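Local coordinates for putative acetamidase/formamidase (PDB 5UBU) that is an acetamidase of the acetamidase/formamidase family and probably hydrolyses carbon-nitrogen bonds of linear amides other than peptides, at the interface of chains A and B and the interface of chains A and C. Numbering follows the deposited sequence. Chains: chain A/B/C, Putative acetamidase/formamidase.

Contact 1: the interface of chains A and B. Residues chain A 38-39, 181-183; chain B 179-181.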
# COMPACT_ATOMS: atom_id res chain seq x y z
N TYR A 38 2.36 2.53 -28.76
CA TYR A 38 2.66 2.77 -27.35
C TYR A 38 1.39 2.86 -26.50
O TYR A 38 1.45 3.19 -25.32
CB TYR A 38 3.56 4.00 -27.20
CG TYR A 38 4.95 3.75 -27.71
CD1 TYR A 38 5.93 3.20 -26.87
CD2 TYR A 38 5.30 4.01 -29.04
CE1 TYR A 38 7.21 2.95 -27.32
CE2 TYR A 38 6.59 3.75 -29.50
CZ TYR A 38 7.53 3.22 -28.63
OH TYR A 38 8.82 2.96 -29.05
N THR A 39 0.23 2.57 -27.12
CA THR A 39 -1.05 2.54 -26.42
C THR A 39 -1.83 1.35 -27.00
O THR A 39 -1.78 1.10 -28.21
CB THR A 39 -1.84 3.87 -26.47
OG1 THR A 39 -2.94 3.81 -25.56
CG2 THR A 39 -2.34 4.19 -27.86
N SER A 181 -7.85 2.99 -23.94
CA SER A 181 -6.60 2.75 -24.66
C SER A 181 -5.53 2.96 -23.58
O SER A 181 -5.26 4.09 -23.17
CB SER A 181 -6.42 3.67 -25.85
OG SER A 181 -5.35 3.23 -26.66
N ILE A 182 -4.97 1.85 -23.10
CA ILE A 182 -3.99 1.83 -22.01
C ILE A 182 -2.56 1.84 -22.55
O ILE A 182 -2.27 1.12 -23.50
CB ILE A 182 -4.23 0.58 -21.14
CG1 ILE A 182 -5.68 0.60 -20.60
CG2 ILE A 182 -3.24 0.51 -19.99
CD1 ILE A 182 -6.12 -0.67 -19.89
N ASN A 183 -1.66 2.62 -21.93
CA ASN A 183 -0.28 2.66 -22.45
C ASN A 183 0.42 1.29 -22.39
O ASN A 183 0.03 0.41 -21.63
CB ASN A 183 0.58 3.80 -21.84
CG ASN A 183 0.86 3.63 -20.37
OD1 ASN A 183 1.20 2.55 -19.89
ND2 ASN A 183 0.80 4.73 -19.64
N ILE B 179 -2.05 10.08 -26.05
CA ILE B 179 -2.51 8.93 -26.86
C ILE B 179 -3.44 7.97 -26.13
O ILE B 179 -4.17 7.23 -26.77
CB ILE B 179 -1.34 8.13 -27.49
CG1 ILE B 179 -0.46 7.47 -26.40
CG2 ILE B 179 -0.51 9.03 -28.39
CD1 ILE B 179 0.67 6.61 -26.91
N ASP B 180 -3.39 7.95 -24.79
CA ASP B 180 -4.26 7.07 -24.02
C ASP B 180 -5.68 7.60 -23.92
O ASP B 180 -5.93 8.78 -24.16
CB ASP B 180 -3.72 6.87 -22.60
CG ASP B 180 -2.47 6.00 -22.55
OD1 ASP B 180 -1.96 5.57 -23.62
OD2 ASP B 180 -2.03 5.71 -21.41
N SER B 181 -6.60 6.72 -23.56
CA SER B 181 -8.00 7.07 -23.33
C SER B 181 -8.34 6.37 -22.01
O SER B 181 -8.48 5.15 -21.96
CB SER B 181 -8.89 6.63 -24.49
OG SER B 181 -10.18 7.23 -24.37
O HOH W 1 -2.67 4.30 -19.44
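The hydroxyl OG1 of A:Thr39 donates to B:Asp180 OD1, a carboxylate oxygen of the neighbouring chain, at 2.8 Å, and the same hydroxyl is hydrogen-bonded to A:Ser181 OG, within its own chain, at 2.7 Å. A threonine suits this place because one side chain supplies both a hydroxyl for the acid and a methyl for the apolar surface beside it. The contact is a symmetric antiparallel beta bridge between two copies of an acetamidase/formamidase family protein, and it may help to hold the deposited four-chain assembly together. At its centre A:Ser181 and B:Ser181 face each other. Their backbones exchange a pair of bonds, A:Ser181 N to B:Ser181 O and its twin, each 3.0 Å long.

B:Asp180 is wedged between the short strands 39-40 and 182-183 of chain A. Its CG lies anti to its own carbonyl carbon, beside the backbone N (chi1 -72°), which carries the carboxylate in among A:Thr39, A:Ser181 and A:Asn183. The threonine hydroxyl reaches OD1 from above the carboxylate plane, 44° out of it. B:Asp180 OD2 is linked through the oxygen of water 1 to the backbone N of A:Asn183, which lies 3.2 Å from that oxygen. The N-H points to the water and not directly at OD2, so solvent may help to hold the acid in place. The side chain of A:Asn183 crosses the carboxylate obliquely, with its CB 3.8 Å from B:Asp180 CG.

On the other flank B:Ile179 brings an apolar branch. With CG1 placed between the backbone N and carbonyl carbon (chi1 64°) and extended beyond, its terminal CD1 comes 3.7 Å from A:Thr39 CB and also touches CB of A:Tyr38. The threonine and isoleucine side chains run past each other in opposite senses.

Contact 2: the interface of chains A and C. Residues chain A 120, 158, 233-235; chain C 301, 304-305.
This is a homotypic helix-to-loop interface: the end of helix 296-306 of chain C docks against strand 117-122 and the loop 233-235 of chain A. Because the interface is two-fold symmetric, the same docking recurs with the chains exchanged, and it probably helps to join the subunits of the deposited four-chain assembly.

C:Ser304 makes the firm polar link. Its OG reaches toward chain A and donates to the backbone carbonyl A:Thr233 O at 2.7 Å, arriving from above the carbonyl plane. A small hydroxyl suits a place where the helix comes this near a loop carbonyl. The amide NE2 of C:Gln305 adds a weak bond to the same oxygen at 3.4 Å.

C:Gln305 reaches across to A:Ala234, A:Val235 and A:Trp158, yet it bends at chi2 (-53°) and folds back over its own helix. There NE2 donates to C:Met301 O at 3.3 Å, a bond that steadies the amide in its orientation. The amide oxygen OE1 end of the side chain is set against A:Ala234 and A:Val235, whose small and branched side chains can pack beside it; A:Val235 CG2 lies 3.6 Å from C:Gln305 CD. The N-H of A:Val235 does not point at OE1.

A:Trp158 offers the benzo end of its indole, crossing both helix side chains at about a right angle. Its CZ3 meets C:Gln305 CG at 3.8 Å, with ring and amide planes 32° apart. C:Met301, present as selenomethionine, bends at chi3 to bring its CE methyl to the thiol SG of A:Cys120, while its CB packs 3.8 Å from A:Trp158 CZ2.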
# COMPACT_ATOMS: atom_id res chain seq x y z
N CYS A 120 20.08 -4.06 -20.65
CA CYS A 120 19.53 -3.85 -19.32
C CYS A 120 19.89 -2.41 -19.01
O CYS A 120 21.00 -1.96 -19.31
CB CYS A 120 20.12 -4.78 -18.28
SG CYS A 120 19.41 -4.49 -16.64
N TRP A 158 26.11 -12.08 -19.46
CA TRP A 158 26.05 -10.94 -18.54
C TRP A 158 27.42 -10.36 -18.21
O TRP A 158 27.59 -9.15 -18.23
CB TRP A 158 25.32 -11.33 -17.24
CG TRP A 158 25.14 -10.18 -16.31
CD1 TRP A 158 25.95 -9.82 -15.27
CD2 TRP A 158 24.11 -9.19 -16.38
NE1 TRP A 158 25.47 -8.68 -14.68
CE2 TRP A 158 24.35 -8.27 -15.35
CE3 TRP A 158 23.02 -9.00 -17.23
CZ2 TRP A 158 23.52 -7.17 -15.13
CZ3 TRP A 158 22.20 -7.90 -17.02
CH2 TRP A 158 22.45 -7.00 -15.99
N THR A 233 14.25 -2.87 -15.61
CA THR A 233 14.34 -3.58 -16.90
C THR A 233 14.99 -4.95 -16.76
O THR A 233 15.79 -5.19 -15.85
CB THR A 233 15.18 -2.80 -17.94
OG1 THR A 233 16.57 -2.80 -17.57
CG2 THR A 233 14.69 -1.36 -18.09
N ALA A 234 14.64 -5.83 -17.68
CA ALA A 234 15.20 -7.16 -17.75
C ALA A 234 16.26 -7.05 -18.84
O ALA A 234 16.81 -5.96 -19.04
CB ALA A 234 14.11 -8.14 -18.14
N VAL A 235 16.58 -8.15 -19.52
CA VAL A 235 17.52 -8.08 -20.65
C VAL A 235 16.59 -7.92 -21.85
O VAL A 235 16.08 -8.89 -22.38
CB VAL A 235 18.45 -9.31 -20.75
CG1 VAL A 235 19.23 -9.30 -22.05
CG2 VAL A 235 19.39 -9.35 -19.56
N MSE C 301 21.20 -4.85 -10.92
CA MSE C 301 20.79 -5.18 -12.28
C MSE C 301 20.81 -6.66 -12.51
O MSE C 301 20.01 -7.16 -13.29
CB MSE C 301 21.68 -4.46 -13.29
CG MSE C 301 21.47 -2.96 -13.20
SE MSE C 301 22.67 -2.02 -14.46
CE MSE C 301 21.90 -2.46 -16.21
N SER C 304 17.75 -8.31 -11.18
CA SER C 304 16.62 -7.98 -12.02
C SER C 304 16.49 -9.07 -13.11
O SER C 304 15.53 -9.08 -13.87
CB SER C 304 16.82 -6.60 -12.65
OG SER C 304 15.65 -6.15 -13.30
N GLN C 305 17.46 -9.99 -13.15
CA GLN C 305 17.48 -11.10 -14.11
C GLN C 305 17.43 -12.48 -13.43
O GLN C 305 16.92 -13.44 -14.03
CB GLN C 305 18.78 -11.06 -14.95
CG GLN C 305 19.24 -9.68 -15.41
CD GLN C 305 18.19 -8.90 -16.15
OE1 GLN C 305 17.32 -9.47 -16.83
NE2 GLN C 305 18.27 -7.57 -16.06

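The C-alpha centres of contact 1 and contact 2 lie about 26 Å apart, and they share no residue. Chain A takes part in both, meeting chain B through short strands 39-40 and 182-183 with the adjoining loop, and chain C through strand 117-122, loop 233-235 and A:Trp158. Each interface has its own two-fold relation, so together they can connect the copies into a larger particle, as the deposited tetramer suggests. In contact 2, A:Val235 is next in sequence to A:Glu236, a sodium ligand in this entry; chain C may therefore influence that metal site, though the structure alone does not show it.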